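Local coordinates for B12-binding domain-containing protein (Kitasatospora setae, PDB 6WTE) that binds cobalamin and a [4Fe-4S] cluster and, as a radical SAM methylase working by non-radical catalysis, probably transfers methyl groups, at residues M256-T269 against D297-C309. Sequence-based numbering, arbitrary orientation.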
ATOM      1  N   MET A 256       1.874 -18.156   8.907  1.00 11.79           N
ATOM      2  CA  MET A 256       0.435 -18.094   9.143  1.00 13.90           C
ATOM      3  C   MET A 256       0.044 -18.940  10.341  1.00 13.36           C
ATOM      4  O   MET A 256      -0.815 -18.543  11.135  1.00 12.72           O
ATOM      5  CB  MET A 256      -0.327 -18.559   7.904  1.00 12.47           C
ATOM      6  CG  MET A 256      -0.065 -17.702   6.688  1.00 11.31           C
ATOM      7  SD  MET A 256      -0.856 -18.355   5.211  1.00 14.26           S
ATOM      8  CE  MET A 256      -2.575 -17.974   5.557  1.00 16.04           C
ATOM      9  N   GLU A 257       0.664 -20.113  10.483  1.00 12.54           N
ATOM     10  CA  GLU A 257       0.368 -20.973  11.621  1.00 17.24           C
ATOM     11  C   GLU A 257       0.788 -20.306  12.922  1.00 15.23           C
ATOM     12  O   GLU A 257       0.073 -20.386  13.925  1.00 14.15           O
ATOM     13  CB  GLU A 257       1.067 -22.324  11.450  1.00 15.22           C
ATOM     14  CG  GLU A 257       0.589 -23.405  12.401  1.00 21.08           C
ATOM     15  CD  GLU A 257       1.238 -24.743  12.123  1.00 24.88           C
ATOM     16  OE1 GLU A 257       1.273 -25.159  10.943  1.00 21.39           O
ATOM     17  OE2 GLU A 257       1.711 -25.383  13.083  1.00 31.79           O
ATOM     18  N   SER A 258       1.940 -19.622  12.912  1.00 14.41           N
ATOM     19  CA  SER A 258       2.404 -18.910  14.100  1.00 17.10           C
ATOM     20  C   SER A 258       1.442 -17.794  14.485  1.00 16.05           C
ATOM     21  O   SER A 258       1.138 -17.608  15.669  1.00 18.31           O
ATOM     22  CB  SER A 258       3.803 -18.341  13.863  1.00 18.15           C
ATOM     23  OG  SER A 258       4.267 -17.662  15.022  1.00 24.27           O
ATOM     24  N   LEU A 259       0.953 -17.041  13.497  1.00 14.19           N
ATOM     25  CA  LEU A 259      -0.070 -16.035  13.767  1.00 14.37           C
ATOM     26  C   LEU A 259      -1.312 -16.673  14.383  1.00 13.81           C
ATOM     27  O   LEU A 259      -1.808 -16.220  15.422  1.00 14.88           O
ATOM     28  CB  LEU A 259      -0.430 -15.303  12.476  1.00 11.82           C
ATOM     29  CG  LEU A 259       0.653 -14.384  11.911  1.00 12.51           C
ATOM     30  CD1 LEU A 259       0.237 -13.810  10.559  1.00 14.36           C
ATOM     31  CD2 LEU A 259       0.947 -13.273  12.913  1.00 18.88           C
ATOM     32  N   ALA A 260      -1.814 -17.746  13.764  1.00 14.96           N
ATOM     33  CA  ALA A 260      -3.035 -18.374  14.257  1.00 16.03           C
ATOM     34  C   ALA A 260      -2.853 -18.928  15.663  1.00 17.35           C
ATOM     35  O   ALA A 260      -3.798 -18.916  16.460  1.00 17.29           O
ATOM     36  CB  ALA A 260      -3.478 -19.488  13.310  1.00 12.99           C
ATOM     37  N   ALA A 261      -1.652 -19.409  15.984  1.00 14.46           N
ATOM     38  CA  ALA A 261      -1.406 -19.951  17.316  1.00 17.11           C
ATOM     39  C   ALA A 261      -1.556 -18.883  18.391  1.00 19.13           C
ATOM     40  O   ALA A 261      -1.936 -19.197  19.526  1.00 18.33           O
ATOM     41  CB  ALA A 261      -0.015 -20.584  17.376  1.00 14.27           C
ATOM     42  N   GLN A 262      -1.243 -17.629  18.065  1.00 20.78           N
ATOM     43  CA  GLN A 262      -1.402 -16.524  19.002  1.00 21.19           C
ATOM     44  C   GLN A 262      -2.822 -15.979  19.045  1.00 21.13           C
ATOM     45  O   GLN A 262      -3.068 -15.009  19.769  1.00 22.54           O
ATOM     46  CB  GLN A 262      -0.449 -15.375  18.654  1.00 21.87           C
ATOM     47  CG  GLN A 262       0.992 -15.777  18.445  1.00 19.44           C
ATOM     48  CD  GLN A 262       1.822 -14.637  17.883  1.00 26.82           C
ATOM     49  OE1 GLN A 262       1.782 -13.517  18.394  1.00 29.83           O
ATOM     50  NE2 GLN A 262       2.545 -14.907  16.802  1.00 21.85           N
ATOM     51  N   GLY A 263      -3.755 -16.558  18.289  1.00 17.84           N
ATOM     52  CA  GLY A 263      -5.107 -16.040  18.220  1.00 17.83           C
ATOM     53  C   GLY A 263      -5.340 -15.051  17.098  1.00 16.71           C
ATOM     54  O   GLY A 263      -6.438 -14.490  17.000  1.00 16.28           O
ATOM     55  N   ILE A 264      -4.334 -14.808  16.267  1.00 12.88           N
ATOM     56  CA  ILE A 264      -4.468 -13.877  15.133  1.00 12.37           C
ATOM     57  C   ILE A 264      -5.025 -14.711  13.986  1.00 14.62           C
ATOM     58  O   ILE A 264      -4.309 -15.221  13.122  1.00 14.48           O
ATOM     59  CB  ILE A 264      -3.141 -13.189  14.800  1.00 12.77           C
ATOM     60  CG1 ILE A 264      -2.619 -12.414  16.021  1.00 15.81           C
ATOM     61  CG2 ILE A 264      -3.290 -12.277  13.582  1.00 12.83           C
ATOM     62  CD1 ILE A 264      -1.218 -11.821  15.822  1.00 14.81           C
ATOM     63  N   LEU A 265      -6.350 -14.868  13.992  1.00 13.37           N
ATOM     64  CA  LEU A 265      -7.035 -15.799  13.098  1.00 12.45           C
ATOM     65  C   LEU A 265      -7.419 -15.166  11.768  1.00 14.71           C
ATOM     66  O   LEU A 265      -7.358 -15.835  10.731  1.00 14.83           O
ATOM     67  CB  LEU A 265      -8.278 -16.361  13.787  1.00 15.73           C
ATOM     68  CG  LEU A 265      -8.025 -17.140  15.079  1.00 18.89           C
ATOM     69  CD1 LEU A 265      -9.358 -17.598  15.661  1.00 20.50           C
ATOM     70  CD2 LEU A 265      -7.109 -18.329  14.815  1.00 17.04           C
ATOM     71  N   ASP A 266      -7.816 -13.897  11.775  1.00 12.36           N
ATOM     72  CA  ASP A 266      -8.076 -13.169  10.536  1.00 13.18           C
ATOM     73  C   ASP A 266      -6.760 -12.681   9.948  1.00 14.49           C
ATOM     74  O   ASP A 266      -6.058 -11.871  10.564  1.00 15.49           O
ATOM     75  CB  ASP A 266      -9.013 -11.990  10.795  1.00 16.79           C
ATOM     76  CG  ASP A 266     -10.405 -12.427  11.197  1.00 21.84           C
ATOM     77  OD1 ASP A 266     -11.194 -12.793  10.303  1.00 17.09           O
ATOM     78  OD2 ASP A 266     -10.700 -12.429  12.411  1.00 23.61           O
ATOM     79  N   GLN A 267      -6.425 -13.162   8.756  1.00 12.31           N
ATOM     80  CA  GLN A 267      -5.172 -12.803   8.109  1.00 10.77           C
ATOM     81  C   GLN A 267      -5.456 -12.292   6.710  1.00 14.37           C
ATOM     82  O   GLN A 267      -6.273 -12.862   5.982  1.00 16.06           O
ATOM     83  CB  GLN A 267      -4.209 -13.994   8.069  1.00 13.82           C
ATOM     84  CG  GLN A 267      -3.931 -14.555   9.463  1.00 11.89           C
ATOM     85  CD  GLN A 267      -3.035 -15.777   9.457  1.00 11.71           C
ATOM     86  OE1 GLN A 267      -2.437 -16.113   8.441  1.00 15.44           O
ATOM     87  NE2 GLN A 267      -2.941 -16.450  10.605  1.00 12.09           N
ATOM     88  N   HIS A 268      -4.797 -11.197   6.357  1.00 10.46           N
ATOM     89  CA  HIS A 268      -4.975 -10.548   5.068  1.00 13.13           C
ATOM     90  C   HIS A 268      -3.702 -10.731   4.254  1.00 14.99           C
ATOM     91  O   HIS A 268      -2.608 -10.427   4.743  1.00 12.11           O
ATOM     92  CB  HIS A 268      -5.293  -9.065   5.272  1.00 16.16           C
ATOM     93  CG  HIS A 268      -5.882  -8.394   4.070  1.00 22.75           C
ATOM     94  ND1 HIS A 268      -5.128  -8.025   2.977  1.00 25.98           N
ATOM     95  CD2 HIS A 268      -7.155  -8.027   3.791  1.00 32.08           C
ATOM     96  CE1 HIS A 268      -5.911  -7.459   2.076  1.00 29.44           C
ATOM     97  NE2 HIS A 268      -7.146  -7.450   2.543  1.00 34.42           N
ATOM     98  N   THR A 269      -3.834 -11.241   3.025  1.00 13.23           N
ATOM     99  CA  THR A 269      -2.665 -11.360   2.158  1.00 11.33           C
ATOM    100  C   THR A 269      -2.159  -9.966   1.805  1.00 15.89           C
ATOM    101  O   THR A 269      -2.948  -9.045   1.584  1.00 15.31           O
ATOM    102  CB  THR A 269      -2.994 -12.138   0.876  1.00 16.32           C
ATOM    103  OG1 THR A 269      -4.071 -11.500   0.179  1.00 16.70           O
ATOM    104  CG2 THR A 269      -3.382 -13.566   1.201  1.00 17.03           C
ATOM    105  N   ASP A 297      -5.956 -30.062  15.767  1.00 22.14           N
ATOM    106  CA  ASP A 297      -5.443 -29.088  16.718  1.00 22.88           C
ATOM    107  C   ASP A 297      -4.575 -28.023  16.065  1.00 22.51           C
ATOM    108  O   ASP A 297      -4.181 -27.069  16.745  1.00 23.90           O
ATOM    109  CB  ASP A 297      -4.641 -29.792  17.816  1.00 29.03           C
ATOM    110  CG  ASP A 297      -5.500 -30.698  18.681  1.00 34.55           C
ATOM    111  OD1 ASP A 297      -6.691 -30.380  18.886  1.00 36.09           O
ATOM    112  OD2 ASP A 297      -4.982 -31.727  19.159  1.00 41.80           O
ATOM    113  N   ASN A 298      -4.254 -28.163  14.784  1.00 19.97           N
ATOM    114  CA  ASN A 298      -3.500 -27.121  14.107  1.00 20.07           C
ATOM    115  C   ASN A 298      -4.334 -25.843  14.093  1.00 17.86           C
ATOM    116  O   ASN A 298      -5.495 -25.872  13.652  1.00 18.00           O
ATOM    117  CB  ASN A 298      -3.134 -27.555  12.688  1.00 19.75           C
ATOM    118  CG  ASN A 298      -2.153 -26.604  12.019  1.00 19.49           C
ATOM    119  OD1 ASN A 298      -2.368 -25.395  11.984  1.00 18.48           O
ATOM    120  ND2 ASN A 298      -1.059 -27.150  11.501  1.00 17.34           N
ATOM    121  N   PRO A 299      -3.802 -24.720  14.586  1.00 19.86           N
ATOM    122  CA  PRO A 299      -4.618 -23.500  14.694  1.00 17.57           C
ATOM    123  C   PRO A 299      -5.062 -22.944  13.358  1.00 18.82           C
ATOM    124  O   PRO A 299      -5.958 -22.091  13.335  1.00 17.22           O
ATOM    125  CB  PRO A 299      -3.687 -22.517  15.422  1.00 19.38           C
ATOM    126  CG  PRO A 299      -2.315 -22.999  15.097  1.00 20.86           C
ATOM    127  CD  PRO A 299      -2.420 -24.501  15.050  1.00 16.31           C
ATOM    128  N   LEU A 300      -4.460 -23.385  12.252  1.00 16.72           N
ATOM    129  CA  LEU A 300      -4.956 -23.014  10.933  1.00 17.46           C
ATOM    130  C   LEU A 300      -6.377 -23.499  10.691  1.00 18.28           C
ATOM    131  O   LEU A 300      -7.016 -23.038   9.738  1.00 15.77           O
ATOM    132  CB  LEU A 300      -4.036 -23.570   9.847  1.00 15.85           C
ATOM    133  CG  LEU A 300      -2.637 -22.960   9.755  1.00 15.67           C
ATOM    134  CD1 LEU A 300      -1.793 -23.720   8.749  1.00 19.11           C
ATOM    135  CD2 LEU A 300      -2.713 -21.493   9.386  1.00 13.69           C
ATOM    136  N   ASN A 301      -6.891 -24.414  11.514  1.00 19.42           N
ATOM    137  CA  ASN A 301      -8.279 -24.818  11.368  1.00 18.30           C
ATOM    138  C   ASN A 301      -9.257 -23.711  11.737  1.00 23.41           C
ATOM    139  O   ASN A 301     -10.447 -23.834  11.429  1.00 23.43           O
ATOM    140  CB  ASN A 301      -8.550 -26.072  12.192  1.00 17.62           C
ATOM    141  CG  ASN A 301      -8.107 -27.327  11.473  1.00 22.35           C
ATOM    142  OD1 ASN A 301      -8.749 -27.757  10.514  1.00 22.17           O
ATOM    143  ND2 ASN A 301      -7.006 -27.917  11.924  1.00 22.05           N
ATOM    144  N   ARG A 302      -8.794 -22.634  12.370  1.00 18.84           N
ATOM    145  CA  ARG A 302      -9.629 -21.469  12.631  1.00 16.88           C
ATOM    146  C   ARG A 302      -9.226 -20.270  11.775  1.00 18.25           C
ATOM    147  O   ARG A 302      -9.676 -19.151  12.038  1.00 15.63           O
ATOM    148  CB  ARG A 302      -9.581 -21.113  14.121  1.00 19.40           C
ATOM    149  CG  ARG A 302     -10.146 -22.216  15.023  1.00 21.89           C
ATOM    150  CD  ARG A 302     -10.137 -21.836  16.502  1.00 26.90           C
ATOM    151  NE  ARG A 302      -8.787 -21.598  16.997  1.00 32.54           N
ATOM    152  CZ  ARG A 302      -7.926 -22.559  17.320  1.00 36.16           C
ATOM    153  NH1 ARG A 302      -8.270 -23.836  17.196  1.00 40.68           N
ATOM    154  NH2 ARG A 302      -6.716 -22.245  17.762  1.00 39.38           N
ATOM    155  N   LEU A 303      -8.408 -20.486  10.746  1.00 13.80           N
ATOM    156  CA  LEU A 303      -7.969 -19.394   9.880  1.00 15.22           C
ATOM    157  C   LEU A 303      -9.148 -18.742   9.170  1.00 17.72           C
ATOM    158  O   LEU A 303     -10.074 -19.415   8.714  1.00 14.69           O
ATOM    159  CB  LEU A 303      -6.969 -19.916   8.848  1.00 14.66           C
ATOM    160  CG  LEU A 303      -6.564 -18.952   7.728  1.00 16.15           C
ATOM    161  CD1 LEU A 303      -5.733 -17.801   8.288  1.00 13.78           C
ATOM    162  CD2 LEU A 303      -5.806 -19.690   6.628  1.00 15.55           C
ATOM    163  N   ARG A 304      -9.120 -17.418   9.096  1.00 14.18           N
ATOM    164  CA  ARG A 304     -10.093 -16.650   8.328  1.00 12.59           C
ATOM    165  C   ARG A 304      -9.281 -15.771   7.383  1.00 16.71           C
ATOM    166  O   ARG A 304      -8.736 -14.748   7.802  1.00 13.49           O
ATOM    167  CB  ARG A 304     -11.005 -15.841   9.245  1.00 13.86           C
ATOM    168  CG  ARG A 304     -11.798 -16.727  10.208  1.00 18.60           C
ATOM    169  CD  ARG A 304     -12.823 -15.947  11.016  1.00 22.89           C
ATOM    170  NE  ARG A 304     -12.221 -15.087  12.036  1.00 23.65           N
ATOM    171  CZ  ARG A 304     -12.054 -15.424  13.313  1.00 20.64           C
ATOM    172  NH1 ARG A 304     -12.432 -16.617  13.750  1.00 26.56           N
ATOM    173  NH2 ARG A 304     -11.503 -14.563  14.159  1.00 21.71           N
ATOM    174  N   LEU A 305      -9.183 -16.185   6.121  1.00 14.80           N
ATOM    175  CA  LEU A 305      -8.268 -15.577   5.162  1.00 12.20           C
ATOM    176  C   LEU A 305      -8.993 -14.530   4.331  1.00 13.46           C
ATOM    177  O   LEU A 305     -10.091 -14.780   3.820  1.00 13.18           O
ATOM    178  CB  LEU A 305      -7.661 -16.640   4.244  1.00 14.06           C
ATOM    179  CG  LEU A 305      -6.561 -16.180   3.289  1.00 16.07           C
ATOM    180  CD1 LEU A 305      -5.363 -15.670   4.071  1.00 15.62           C
ATOM    181  CD2 LEU A 305      -6.165 -17.343   2.391  1.00 21.05           C
ATOM    182  N   TRP A 306      -8.360 -13.372   4.170  1.00 11.91           N
ATOM    183  CA  TRP A 306      -8.910 -12.271   3.392  1.00 10.85           C
ATOM    184  C   TRP A 306      -7.902 -11.936   2.306  1.00 14.07           C
ATOM    185  O   TRP A 306      -6.741 -11.652   2.608  1.00 15.07           O
ATOM    186  CB  TRP A 306      -9.196 -11.063   4.287  1.00 11.07           C
ATOM    187  CG  TRP A 306     -10.115 -11.412   5.430  1.00 12.64           C
ATOM    188  CD1 TRP A 306      -9.755 -11.923   6.647  1.00 13.45           C
ATOM    189  CD2 TRP A 306     -11.541 -11.301   5.447  1.00 13.33           C
ATOM    190  NE1 TRP A 306     -10.875 -12.133   7.421  1.00 14.52           N
ATOM    191  CE2 TRP A 306     -11.983 -11.764   6.702  1.00 12.31           C
ATOM    192  CE3 TRP A 306     -12.490 -10.865   4.516  1.00 14.06           C
ATOM    193  CZ2 TRP A 306     -13.331 -11.784   7.056  1.00 15.87           C
ATOM    194  CZ3 TRP A 306     -13.829 -10.890   4.872  1.00 16.56           C
ATOM    195  CH2 TRP A 306     -14.236 -11.344   6.130  1.00 13.74           C
ATOM    196  N   VAL A 307      -8.332 -12.001   1.048  1.00 12.62           N
ATOM    197  CA  VAL A 307      -7.402 -11.870  -0.069  1.00  9.94           C
ATOM    198  C   VAL A 307      -7.845 -10.734  -0.983  1.00 13.49           C
ATOM    199  O   VAL A 307      -9.001 -10.304  -0.978  1.00 12.97           O
ATOM    200  CB  VAL A 307      -7.256 -13.188  -0.870  1.00 14.56           C
ATOM    201  CG1 VAL A 307      -6.804 -14.324   0.045  1.00 16.15           C
ATOM    202  CG2 VAL A 307      -8.574 -13.565  -1.584  1.00 10.19           C
ATOM    203  N   TYR A 308      -6.884 -10.230  -1.757  1.00 11.22           N
ATOM    204  CA  TYR A 308      -7.109  -9.195  -2.759  1.00 16.90           C
ATOM    205  C   TYR A 308      -6.690  -9.755  -4.107  1.00 16.04           C
ATOM    206  O   TYR A 308      -5.588 -10.301  -4.236  1.00 14.83           O
ATOM    207  CB  TYR A 308      -6.320  -7.913  -2.452  1.00 19.81           C
ATOM    208  CG  TYR A 308      -6.737  -6.761  -3.342  1.00 20.32           C
ATOM    209  CD1 TYR A 308      -6.165  -6.575  -4.595  1.00 24.97           C
ATOM    210  CD2 TYR A 308      -7.725  -5.873  -2.934  1.00 21.09           C
ATOM    211  CE1 TYR A 308      -6.561  -5.533  -5.415  1.00 23.38           C
ATOM    212  CE2 TYR A 308      -8.123  -4.831  -3.741  1.00 22.32           C
ATOM    213  CZ  TYR A 308      -7.541  -4.666  -4.979  1.00 24.77           C
ATOM    214  OH  TYR A 308      -7.937  -3.624  -5.783  1.00 28.19           O
ATOM    215  N   CYS A 309      -7.560  -9.612  -5.110  1.00 13.49           N
ATOM    216  CA  CYS A 309      -7.397 -10.312  -6.374  1.00 14.77           C
ATOM    217  C   CYS A 309      -7.702  -9.389  -7.540  1.00 12.23           C
ATOM    218  O   CYS A 309      -8.373  -8.365  -7.396  1.00 13.40           O
ATOM    219  CB  CYS A 309      -8.330 -11.530  -6.493  1.00 12.13           C
ATOM    220  SG  CYS A 309      -7.941 -12.916  -5.430  1.00 16.79           S
TER
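With CG turned anti to the carbonyl carbon in both Asp266 (chi1 -67°) and Arg304 (chi1 -60°), and the arginine bent at chi3, carboxylate and guanidinium meet on one face of two parallel strands, 266-269 and 304-309. Helix 278-294 connects the two strands in a beta-alpha-beta unit of the radical SAM core. Arg304 forms a side-on salt bridge, NE reaching Asp266 OD1 at 3.1 Å and NH2 reaching Asp266 OD2 at 2.9 Å; both oxygens are met from above the carboxylate plane, which is turned 52° from the guanidinium. Leu265 CB packs over one guanidinium face. A leucine in place of Arg304 would probably leave the Asp266 carboxylate without its charged mate, held by neutral donors such as Trp306 NE1 and the Tyr213 hydroxyl. Four backbone hydrogen bonds, the first from Arg304 N to Leu265 O and the last from Thr269 N to Trp306 O, tie the strands. On the face carrying Gln267 and Leu305, Met256 CE reaches Leu305 and, at 3.8 Å, Leu303 CD2. Along the last turns of helix 249-261, Ala260 CB packs against Pro299 CB at 3.7 Å, while Glu257 OE1 accepts from Asn298 ND2 and pairs with Arg291. Cobalamin touches His268. Trp306 NE1 donates in its ring plane to the anti lone pair of Asp266 OD1 at 3.0 Å.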